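Local coordinates for protein M32 carboxypeptidase (Chitinophagaceae bacterium, PDB 7A03) that probably removes amino acids one at a time from the C-terminal end of peptides, as a metal-dependent carboxypeptidase of the M32 family, at residues Ala228-Phe238 with Pro244-Ile253; Gln299-Val307 with Leu455-His464. All coordinates share one frame; numbering follows the deposited sequence.

Interaction 1: residues Ala228-Phe238 with Pro244-Ile253; sequences AGRQDISEHPF and PLDVRVTTRI. With CIT (citric acid), chain G.
Thr250 meets Ser234 and Phe238 at once, its hydroxyl and its methyl taking different partners. Its OG1 sits between the backbone N and the carbonyl carbon (chi1 68°), where it lies 2.7 Å from Ser234 OG in a hydrogen bond whose direction is open, and it also accepts Phe238 N at 3.0 Å. The CG2 branch goes over the face of the Phe238 ring, 4.0 Å from the centroid and 28° off the normal, a CH-pi contact. Phe238 O in turn takes Thr250 N, so backbone and side chain of the threonine are both held by the returning chain. The strands 229-233 and 247-251 run parallel, and Val249 is bracketed by the alternating bonds of a parallel pair: its N gives to Arg230 O, its O accepts Asp232 N at 3.1 Å. They form part of a small three-strand mixed sheet in a mainly helical enzyme, with 239-241 antiparallel on the other flank of 247-251. On the face bearing Gln231 and Thr251, the extended Gln231 chain brings its amide against the methyl of Thr251, NE2 to CG2 3.4 Å, while a water links Gln231 NE2 to Thr250 O; helices 208-222 and 258-277 pack there. The opposite face carries two arginines whose guanidinium planes stand 72° apart. Arg230 grips Asp232 side-on, NE to OD2 2.7 Å, and Arg248 holds Asp246 likewise, NE to OD1 2.8 Å, which probably offsets the two like charges. Arg230 CG packs against Arg248 CD, and Arg230 CD lies over a face of the Arg248 guanidinium. Asp232 OD1 has a further partner in Tyr38 OH. At the outer edge of 229-233, Gln231 N donates almost straight to O2 of a citric acid molecule, probably from the crystallisation liquor.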
loop_
_atom_site.group_PDB
_atom_site.type_symbol
_atom_site.label_atom_id
_atom_site.label_comp_id
_atom_site.label_asym_id
_atom_site.label_seq_id
_atom_site.Cartn_x
_atom_site.Cartn_y
_atom_site.Cartn_z
ATOM N N ALA A 228 -22.210 -4.325 2.503
ATOM C CA ALA A 228 -21.428 -3.275 3.147
ATOM C C ALA A 228 -20.301 -2.826 2.229
ATOM O O ALA A 228 -19.242 -2.369 2.691
ATOM C CB ALA A 228 -20.881 -3.756 4.488
ATOM N N GLY A 229 -20.515 -2.972 0.932
ATOM C CA GLY A 229 -19.511 -2.633 -0.054
ATOM C C GLY A 229 -20.052 -2.916 -1.430
ATOM O O GLY A 229 -21.203 -3.352 -1.598
ATOM N N ARG A 230 -19.210 -2.645 -2.414
ATOM C CA ARG A 230 -19.536 -2.857 -3.815
ATOM C C ARG A 230 -18.263 -2.667 -4.615
ATOM O O ARG A 230 -17.281 -2.085 -4.127
ATOM C CB ARG A 230 -20.625 -1.873 -4.297
ATOM C CG ARG A 230 -20.240 -0.398 -4.165
ATOM C CD ARG A 230 -21.259 0.537 -4.915
ATOM N NE ARG A 230 -21.214 0.291 -6.354
ATOM C CZ ARG A 230 -22.137 -0.395 -7.027
ATOM N NH1 ARG A 230 -23.221 -0.849 -6.403
ATOM N NH2 ARG A 230 -21.978 -0.590 -8.324
ATOM N N GLN A 231 -18.288 -3.156 -5.848
ATOM C CA GLN A 231 -17.194 -3.011 -6.790
ATOM C C GLN A 231 -17.651 -2.207 -7.997
ATOM O O GLN A 231 -18.781 -2.384 -8.483
ATOM C CB GLN A 231 -16.662 -4.371 -7.283
ATOM C CG GLN A 231 -15.486 -4.226 -8.253
ATOM C CD GLN A 231 -14.863 -5.552 -8.658
ATOM O OE1 GLN A 231 -15.414 -6.281 -9.500
ATOM N NE2 GLN A 231 -13.695 -5.848 -8.110
ATOM N N ASP A 232 -16.748 -1.371 -8.504
ATOM C CA ASP A 232 -16.960 -0.595 -9.717
ATOM C C ASP A 232 -15.664 -0.600 -10.515
ATOM O O ASP A 232 -14.622 -1.065 -10.044
ATOM C CB ASP A 232 -17.413 0.843 -9.393
ATOM C CG ASP A 232 -18.760 0.875 -8.700
ATOM O OD1 ASP A 232 -19.787 0.813 -9.421
ATOM O OD2 ASP A 232 -18.800 0.911 -7.448
ATOM N N ILE A 233 -15.740 -0.143 -11.749
ATOM C CA ILE A 233 -14.565 -0.004 -12.612
ATOM C C ILE A 233 -13.933 1.364 -12.393
ATOM O O ILE A 233 -14.631 2.385 -12.305
ATOM C CB ILE A 233 -14.956 -0.185 -14.095
ATOM C CG1 ILE A 233 -15.517 -1.582 -14.349
ATOM C CG2 ILE A 233 -13.755 0.092 -15.003
ATOM C CD1 ILE A 233 -14.459 -2.695 -14.348
ATOM N N SER A 234 -12.603 1.403 -12.303
ATOM C CA SER A 234 -11.871 2.659 -12.334
ATOM C C SER A 234 -10.552 2.460 -13.073
ATOM O O SER A 234 -10.170 1.330 -13.399
ATOM C CB SER A 234 -11.700 3.243 -10.921
ATOM O OG SER A 234 -10.595 2.656 -10.261
ATOM N N GLU A 235 -9.841 3.568 -13.336
ATOM C CA GLU A 235 -8.609 3.460 -14.118
ATOM C C GLU A 235 -7.505 2.758 -13.333
ATOM O O GLU A 235 -6.724 1.995 -13.911
ATOM C CB GLU A 235 -8.128 4.816 -14.652
ATOM C CG GLU A 235 -6.899 4.802 -15.532
ATOM C CD GLU A 235 -6.530 6.175 -16.048
ATOM O OE1 GLU A 235 -7.202 7.169 -15.700
ATOM O OE2 GLU A 235 -5.559 6.266 -16.808
ATOM N N HIS A 236 -7.439 2.986 -12.026
ATOM C CA HIS A 236 -6.425 2.388 -11.161
ATOM C C HIS A 236 -7.140 1.761 -9.976
ATOM O O HIS A 236 -7.758 2.488 -9.171
ATOM C CB HIS A 236 -5.433 3.443 -10.682
ATOM C CG HIS A 236 -4.679 4.095 -11.793
ATOM N ND1 HIS A 236 -4.977 5.360 -12.254
ATOM C CD2 HIS A 236 -3.661 3.642 -12.563
ATOM C CE1 HIS A 236 -4.162 5.666 -13.248
ATOM N NE2 HIS A 236 -3.348 4.645 -13.449
ATOM N N PRO A 237 -7.100 0.445 -9.833
ATOM C CA PRO A 237 -7.804 -0.203 -8.722
ATOM C C PRO A 237 -7.430 0.378 -7.366
ATOM O O PRO A 237 -6.267 0.685 -7.086
ATOM C CB PRO A 237 -7.364 -1.663 -8.841
ATOM C CG PRO A 237 -7.122 -1.848 -10.316
ATOM C CD PRO A 237 -6.557 -0.527 -10.800
ATOM N N PHE A 238 -8.427 0.503 -6.504
ATOM C CA PHE A 238 -8.208 0.991 -5.150
ATOM C C PHE A 238 -9.329 0.500 -4.245
ATOM O O PHE A 238 -10.337 -0.041 -4.701
ATOM C CB PHE A 238 -8.081 2.530 -5.089
ATOM C CG PHE A 238 -9.359 3.284 -5.425
ATOM C CD1 PHE A 238 -9.662 3.613 -6.738
ATOM C CD2 PHE A 238 -10.235 3.655 -4.431
ATOM C CE1 PHE A 238 -10.826 4.319 -7.069
ATOM C CE2 PHE A 238 -11.398 4.371 -4.744
ATOM C CZ PHE A 238 -11.694 4.688 -6.071
ATOM N N PRO A 244 -16.869 1.338 8.334
ATOM C CA PRO A 244 -16.688 -0.119 8.151
ATOM C C PRO A 244 -17.842 -0.806 7.432
ATOM O O PRO A 244 -17.678 -1.946 6.950
ATOM C CB PRO A 244 -16.510 -0.634 9.584
ATOM C CG PRO A 244 -16.043 0.582 10.371
ATOM C CD PRO A 244 -16.788 1.732 9.752
ATOM N N LEU A 245 -19.010 -0.165 7.337
ATOM C CA LEU A 245 -20.167 -0.733 6.656
ATOM C C LEU A 245 -20.321 -0.215 5.229
ATOM O O LEU A 245 -21.360 -0.447 4.590
ATOM C CB LEU A 245 -21.451 -0.501 7.467
ATOM C CG LEU A 245 -21.395 -1.151 8.857
ATOM C CD1 LEU A 245 -22.562 -0.696 9.713
ATOM C CD2 LEU A 245 -21.393 -2.665 8.750
ATOM N N ASP A 246 -19.301 0.482 4.706
ATOM C CA ASP A 246 -19.392 0.967 3.331
ATOM C C ASP A 246 -17.953 1.063 2.821
ATOM O O ASP A 246 -17.326 2.134 2.811
ATOM C CB ASP A 246 -20.125 2.302 3.239
ATOM C CG ASP A 246 -20.489 2.673 1.822
ATOM O OD1 ASP A 246 -20.035 2.007 0.884
ATOM O OD2 ASP A 246 -21.248 3.660 1.646
ATOM N N VAL A 247 -17.458 -0.087 2.367
ATOM C CA VAL A 247 -16.075 -0.257 1.948
ATOM C C VAL A 247 -16.101 -0.686 0.493
ATOM O O VAL A 247 -16.538 -1.798 0.178
ATOM C CB VAL A 247 -15.357 -1.298 2.811
ATOM C CG1 VAL A 247 -13.913 -1.484 2.290
ATOM C CG2 VAL A 247 -15.385 -0.882 4.282
ATOM N N ARG A 248 -15.629 0.180 -0.396
ATOM C CA ARG A 248 -15.808 0.007 -1.831
ATOM C C ARG A 248 -14.469 -0.270 -2.502
ATOM O O ARG A 248 -13.429 0.270 -2.096
ATOM C CB ARG A 248 -16.505 1.232 -2.459
ATOM C CG ARG A 248 -17.822 1.541 -1.759
ATOM C CD ARG A 248 -18.642 2.591 -2.495
ATOM N NE ARG A 248 -19.793 2.977 -1.698
ATOM C CZ ARG A 248 -20.713 3.847 -2.098
ATOM N NH1 ARG A 248 -20.662 4.351 -3.323
ATOM N NH2 ARG A 248 -21.683 4.180 -1.274
ATOM N N VAL A 249 -14.502 -1.141 -3.511
ATOM C CA VAL A 249 -13.315 -1.485 -4.284
ATOM C C VAL A 249 -13.545 -1.166 -5.750
ATOM O O VAL A 249 -14.680 -1.142 -6.242
ATOM C CB VAL A 249 -12.926 -2.971 -4.104
ATOM C CG1 VAL A 249 -12.608 -3.246 -2.660
ATOM C CG2 VAL A 249 -14.037 -3.895 -4.608
ATOM N N THR A 250 -12.456 -0.927 -6.463
ATOM C CA THR A 250 -12.527 -0.817 -7.910
ATOM C C THR A 250 -11.575 -1.805 -8.550
ATOM O O THR A 250 -10.634 -2.300 -7.919
ATOM C CB THR A 250 -12.242 0.614 -8.395
ATOM O OG1 THR A 250 -10.874 0.951 -8.141
ATOM C CG2 THR A 250 -13.133 1.616 -7.652
ATOM N N THR A 251 -11.842 -2.114 -9.812
ATOM C CA THR A 251 -10.956 -2.970 -10.567
ATOM C C THR A 251 -10.933 -2.472 -11.997
ATOM O O THR A 251 -11.647 -1.530 -12.361
ATOM C CB THR A 251 -11.344 -4.445 -10.419
ATOM O OG1 THR A 251 -10.293 -5.265 -10.959
ATOM C CG2 THR A 251 -12.658 -4.745 -11.148
ATOM N N ARG A 252 -10.100 -3.106 -12.809
ATOM C CA ARG A 252 -10.023 -2.822 -14.227
ATOM C C ARG A 252 -9.895 -4.152 -14.946
ATOM O O ARG A 252 -9.272 -5.090 -14.440
ATOM C CB ARG A 252 -8.805 -1.948 -14.554
ATOM C CG ARG A 252 -7.542 -2.403 -13.857
ATOM C CD ARG A 252 -6.323 -1.614 -14.301
ATOM N NE ARG A 252 -5.091 -2.258 -13.854
ATOM C CZ ARG A 252 -3.964 -2.282 -14.559
ATOM N NH1 ARG A 252 -3.914 -1.698 -15.751
ATOM N NH2 ARG A 252 -2.890 -2.894 -14.078
ATOM N N ILE A 253 -10.482 -4.234 -16.126
ATOM C CA ILE A 253 -10.494 -5.466 -16.900
ATOM C C ILE A 253 -9.739 -5.238 -18.198
ATOM O O ILE A 253 -10.002 -4.260 -18.906
ATOM C CB ILE A 253 -11.933 -5.919 -17.190
ATOM C CG1 ILE A 253 -12.660 -6.250 -15.895
ATOM C CG2 ILE A 253 -11.932 -7.140 -18.130
ATOM C CD1 ILE A 253 -14.145 -6.307 -16.049
HETATM C C1 CIT G . -21.272 -4.843 -7.614
HETATM O O1 CIT G . -21.012 -4.073 -8.564
HETATM O O2 CIT G . -20.745 -4.630 -6.498
HETATM C C2 CIT G . -22.216 -6.007 -7.822
HETATM O O HOH W 1 -11.392 -4.943 -6.750
HETATM O O HOH W 2 -16.574 1.010 -5.879
#

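Interaction 2: residues Gln299-Val307 with Leu455-His464; sequences QSRLWENNV and LLEWLRNNIH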
loop_
_atom_site.group_PDB
_atom_site.type_symbol
_atom_site.label_atom_id
_atom_site.label_comp_id
_atom_site.label_asym_id
_atom_site.label_seq_id
_atom_site.Cartn_x
_atom_site.Cartn_y
_atom_site.Cartn_z
ATOM N N GLN A 299 -2.117 -6.826 4.161
ATOM C CA GLN A 299 -3.395 -7.497 3.882
ATOM C C GLN A 299 -3.627 -7.702 2.381
ATOM O O GLN A 299 -4.009 -8.810 1.936
ATOM C CB GLN A 299 -4.522 -6.680 4.503
ATOM C CG GLN A 299 -4.382 -6.558 5.999
ATOM C CD GLN A 299 -4.284 -7.919 6.655
ATOM O OE1 GLN A 299 -5.285 -8.618 6.815
ATOM N NE2 GLN A 299 -3.059 -8.317 7.022
ATOM N N SER A 300 -3.337 -6.671 1.582
ATOM C CA SER A 300 -3.479 -6.835 0.131
ATOM C C SER A 300 -2.542 -7.905 -0.430
ATOM O O SER A 300 -2.951 -8.738 -1.259
ATOM C CB SER A 300 -3.310 -5.503 -0.609
ATOM O OG SER A 300 -1.992 -5.004 -0.500
ATOM N N ARG A 301 -1.278 -7.899 0.009
ATOM C CA ARG A 301 -0.314 -8.847 -0.533
ATOM C C ARG A 301 -0.540 -10.264 -0.018
ATOM O O ARG A 301 -0.278 -11.223 -0.754
ATOM C CB ARG A 301 1.114 -8.411 -0.205
ATOM C CG ARG A 301 1.562 -7.151 -0.946
ATOM C CD ARG A 301 1.475 -7.272 -2.466
ATOM N NE ARG A 301 2.220 -6.182 -3.097
ATOM C CZ ARG A 301 2.219 -5.896 -4.394
ATOM N NH1 ARG A 301 2.989 -4.914 -4.834
ATOM N NH2 ARG A 301 1.493 -6.597 -5.262
ATOM N N LEU A 302 -0.994 -10.415 1.237
ATOM C CA LEU A 302 -1.231 -11.753 1.762
ATOM C C LEU A 302 -2.292 -12.448 0.939
ATOM O O LEU A 302 -2.132 -13.625 0.568
ATOM C CB LEU A 302 -1.661 -11.684 3.227
ATOM C CG LEU A 302 -1.945 -13.008 3.951
ATOM C CD1 LEU A 302 -1.590 -12.874 5.427
ATOM C CD2 LEU A 302 -3.405 -13.418 3.812
ATOM N N TRP A 303 -3.380 -11.730 0.619
ATOM C CA TRP A 303 -4.398 -12.388 -0.193
ATOM C C TRP A 303 -3.981 -12.516 -1.656
ATOM O O TRP A 303 -4.198 -13.568 -2.277
ATOM C CB TRP A 303 -5.723 -11.649 -0.072
ATOM C CG TRP A 303 -6.423 -11.851 1.233
ATOM C CD1 TRP A 303 -6.371 -11.043 2.328
ATOM C CD2 TRP A 303 -7.309 -12.927 1.571
ATOM N NE1 TRP A 303 -7.190 -11.528 3.322
ATOM C CE2 TRP A 303 -7.755 -12.701 2.888
ATOM C CE3 TRP A 303 -7.766 -14.065 0.888
ATOM C CZ2 TRP A 303 -8.654 -13.552 3.531
ATOM C CZ3 TRP A 303 -8.661 -14.914 1.536
ATOM C CH2 TRP A 303 -9.081 -14.660 2.844
ATOM N N GLU A 304 -3.353 -11.483 -2.219
ATOM C CA GLU A 304 -3.028 -11.517 -3.640
ATOM C C GLU A 304 -2.008 -12.603 -3.954
ATOM O O GLU A 304 -2.125 -13.306 -4.968
ATOM C CB GLU A 304 -2.492 -10.155 -4.084
ATOM C CG GLU A 304 -2.150 -10.128 -5.568
ATOM C CD GLU A 304 -1.191 -9.024 -5.952
ATOM O OE1 GLU A 304 -0.839 -8.210 -5.075
ATOM O OE2 GLU A 304 -0.777 -8.985 -7.137
ATOM N N ASN A 305 -0.995 -12.738 -3.102
ATOM C CA ASN A 305 0.211 -13.482 -3.431
ATOM C C ASN A 305 0.383 -14.728 -2.575
ATOM O O ASN A 305 0.370 -15.836 -3.112
ATOM C CB ASN A 305 1.418 -12.549 -3.304
ATOM C CG ASN A 305 1.482 -11.538 -4.437
ATOM O OD1 ASN A 305 0.768 -11.665 -5.440
ATOM N ND2 ASN A 305 2.331 -10.522 -4.284
ATOM N N ASN A 306 0.539 -14.578 -1.257
ATOM C CA ASN A 306 0.745 -15.754 -0.408
ATOM C C ASN A 306 -0.413 -16.737 -0.515
ATOM O O ASN A 306 -0.203 -17.955 -0.424
ATOM C CB ASN A 306 0.969 -15.328 1.038
ATOM C CG ASN A 306 2.094 -14.333 1.165
ATOM O OD1 ASN A 306 1.935 -13.162 0.829
ATOM N ND2 ASN A 306 3.259 -14.808 1.595
ATOM N N VAL A 307 -1.635 -16.232 -0.717
ATOM C CA VAL A 307 -2.779 -17.071 -1.053
ATOM C C VAL A 307 -2.961 -17.120 -2.571
ATOM O O VAL A 307 -2.887 -18.192 -3.185
ATOM C CB VAL A 307 -4.049 -16.566 -0.345
ATOM C CG1 VAL A 307 -5.229 -17.420 -0.763
ATOM C CG2 VAL A 307 -3.848 -16.600 1.171
ATOM N N LEU A 455 -8.878 -18.584 7.404
ATOM C CA LEU A 455 -7.885 -17.522 7.277
ATOM C C LEU A 455 -8.476 -16.168 7.660
ATOM O O LEU A 455 -7.843 -15.391 8.395
ATOM C CB LEU A 455 -7.328 -17.495 5.857
ATOM C CG LEU A 455 -6.427 -16.292 5.575
ATOM C CD1 LEU A 455 -5.181 -16.320 6.432
ATOM C CD2 LEU A 455 -6.070 -16.281 4.125
ATOM N N LEU A 456 -9.695 -15.869 7.174
ATOM C CA LEU A 456 -10.322 -14.592 7.515
ATOM C C LEU A 456 -10.549 -14.497 9.017
ATOM O O LEU A 456 -10.306 -13.452 9.620
ATOM C CB LEU A 456 -11.635 -14.397 6.749
ATOM C CG LEU A 456 -12.325 -13.070 7.093
ATOM C CD1 LEU A 456 -11.419 -11.897 6.791
ATOM C CD2 LEU A 456 -13.630 -12.965 6.323
ATOM N N GLU A 457 -11.008 -15.585 9.636
ATOM C CA GLU A 457 -11.165 -15.612 11.085
ATOM C C GLU A 457 -9.848 -15.312 11.798
ATOM O O GLU A 457 -9.818 -14.532 12.760
ATOM C CB GLU A 457 -11.718 -16.970 11.513
ATOM C CG GLU A 457 -11.926 -17.093 13.009
ATOM C CD GLU A 457 -12.403 -18.460 13.425
ATOM O OE1 GLU A 457 -11.935 -19.464 12.846
ATOM O OE2 GLU A 457 -13.265 -18.526 14.322
ATOM N N TRP A 458 -8.747 -15.934 11.359
ATOM C CA TRP A 458 -7.461 -15.640 11.992
ATOM C C TRP A 458 -7.107 -14.157 11.874
ATOM O O TRP A 458 -6.671 -13.524 12.850
ATOM C CB TRP A 458 -6.375 -16.538 11.389
ATOM C CG TRP A 458 -5.053 -16.409 12.057
ATOM C CD1 TRP A 458 -4.609 -17.099 13.154
ATOM C CD2 TRP A 458 -3.979 -15.548 11.660
ATOM N NE1 TRP A 458 -3.325 -16.712 13.463
ATOM C CE2 TRP A 458 -2.920 -15.757 12.565
ATOM C CE3 TRP A 458 -3.814 -14.606 10.633
ATOM C CZ2 TRP A 458 -1.716 -15.076 12.469
ATOM C CZ3 TRP A 458 -2.611 -13.931 10.535
ATOM C CH2 TRP A 458 -1.578 -14.166 11.457
ATOM N N LEU A 459 -7.306 -13.583 10.694
ATOM C CA LEU A 459 -7.030 -12.161 10.514
ATOM C C LEU A 459 -7.941 -11.302 11.386
ATOM O O LEU A 459 -7.512 -10.278 11.927
ATOM C CB LEU A 459 -7.177 -11.799 9.040
ATOM C CG LEU A 459 -6.173 -12.462 8.097
ATOM C CD1 LEU A 459 -6.647 -12.294 6.648
ATOM C CD2 LEU A 459 -4.767 -11.891 8.292
ATOM N N ARG A 460 -9.215 -11.691 11.498
ATOM C CA ARG A 460 -10.179 -10.917 12.263
ATOM C C ARG A 460 -9.931 -11.018 13.759
ATOM O O ARG A 460 -10.361 -10.133 14.504
ATOM C CB ARG A 460 -11.591 -11.400 11.934
ATOM C CG ARG A 460 -12.082 -10.953 10.568
ATOM C CD ARG A 460 -12.581 -9.496 10.608
ATOM N NE ARG A 460 -12.713 -8.933 9.270
ATOM C CZ ARG A 460 -13.759 -9.125 8.478
ATOM N NH1 ARG A 460 -14.788 -9.852 8.892
ATOM N NH2 ARG A 460 -13.788 -8.566 7.284
ATOM N N ASN A 461 -9.262 -12.083 14.219
ATOM C CA ASN A 461 -8.880 -12.203 15.627
ATOM C C ASN A 461 -7.526 -11.579 15.937
ATOM O O ASN A 461 -7.291 -11.159 17.081
ATOM C CB ASN A 461 -8.852 -13.673 16.052
ATOM C CG ASN A 461 -10.241 -14.292 16.079
ATOM O OD1 ASN A 461 -11.241 -13.593 16.213
ATOM N ND2 ASN A 461 -10.301 -15.609 15.963
ATOM N N ASN A 462 -6.631 -11.497 14.952
ATOM C CA ASN A 462 -5.265 -11.070 15.211
ATOM C C ASN A 462 -4.913 -9.679 14.714
ATOM O O ASN A 462 -4.009 -9.066 15.283
ATOM C CB ASN A 462 -4.271 -12.072 14.623
ATOM C CG ASN A 462 -4.172 -13.323 15.452
ATOM O OD1 ASN A 462 -3.435 -13.365 16.441
ATOM N ND2 ASN A 462 -4.933 -14.345 15.072
ATOM N N ILE A 463 -5.579 -9.168 13.675
ATOM C CA ILE A 463 -5.158 -7.903 13.064
ATOM C C ILE A 463 -6.293 -6.892 12.978
ATOM O O ILE A 463 -6.182 -5.771 13.489
ATOM C CB ILE A 463 -4.519 -8.133 11.683
ATOM C CG1 ILE A 463 -3.199 -8.906 11.847
ATOM C CG2 ILE A 463 -4.270 -6.794 11.002
ATOM C CD1 ILE A 463 -2.644 -9.472 10.557
ATOM N N HIS A 464 -7.393 -7.279 12.334
ATOM C CA HIS A 464 -8.401 -6.299 11.935
ATOM C C HIS A 464 -9.003 -5.453 13.051
ATOM O O HIS A 464 -9.222 -4.253 12.812
ATOM C CB HIS A 464 -9.500 -6.985 11.125
ATOM C CG HIS A 464 -9.008 -7.586 9.851
ATOM N ND1 HIS A 464 -9.829 -8.282 8.987
ATOM C CD2 HIS A 464 -7.786 -7.566 9.276
ATOM C CE1 HIS A 464 -9.126 -8.678 7.941
ATOM N NE2 HIS A 464 -7.880 -8.262 8.097
#
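With CG beside its backbone N and the chain bent at chi2 (-55°), Gln299 turns its amide toward His464, whose own CG also lies beside its N. His464 NE2 donates to Gln299 OE1 at 2.9 Å; the oxygen lies in the ring plane, yet the donor stands above the carbonyl plane, and amide and ring are 88° apart. The imidazole is held from its other nitrogen too, since Arg460 NE donates to His464 ND1 at 3.0 Å. A phenylalanine in place of His464 would probably leave Gln299 OE1 and Arg460 NE without these mates. Further along, Leu455 CD2 sits over one face of the Trp303 six-membered ring, 3.8 Å from its centroid and 16° off the normal, and meets Val307 CG2 tip to tip at 3.7 Å. Leu459 CD1 approaches Trp303 NE1 obliquely at 3.5 Å. Long side chains bridge the gap between segment axes that come no nearer than 13.0 Å and run roughly antiparallel. Helix 258-277 touches Gln299 and Trp303, helix 420-439 meets Val307, and helix 472-480 packs on Ile463.

Interactions 1 and 2 follow one another along the chain, with centres 18 Å apart and nearest atoms about 8 Å apart, so they do not touch. Helix 258-277 is their common neighbour: Gln231 and Thr251 pack on Cys265, whereas Trp303 lies on Leu273 and Gln299 on Tyr274. That helix carries an HExxH pattern, His267, Glu268 and His271, consistent with the metal site of an M32 peptidase, although no metal is bound to these histidines here. Pro237 of interaction 1 touches residues of this pattern. From the segment 299-307, Ser300 touches both histidines and Glu304 OE1 is hydrogen-bonded to His267 ND1, which, if His267 is a metal ligand as the pattern suggests, would make Glu304 a second-shell residue that probably fixes the turn of its imidazole.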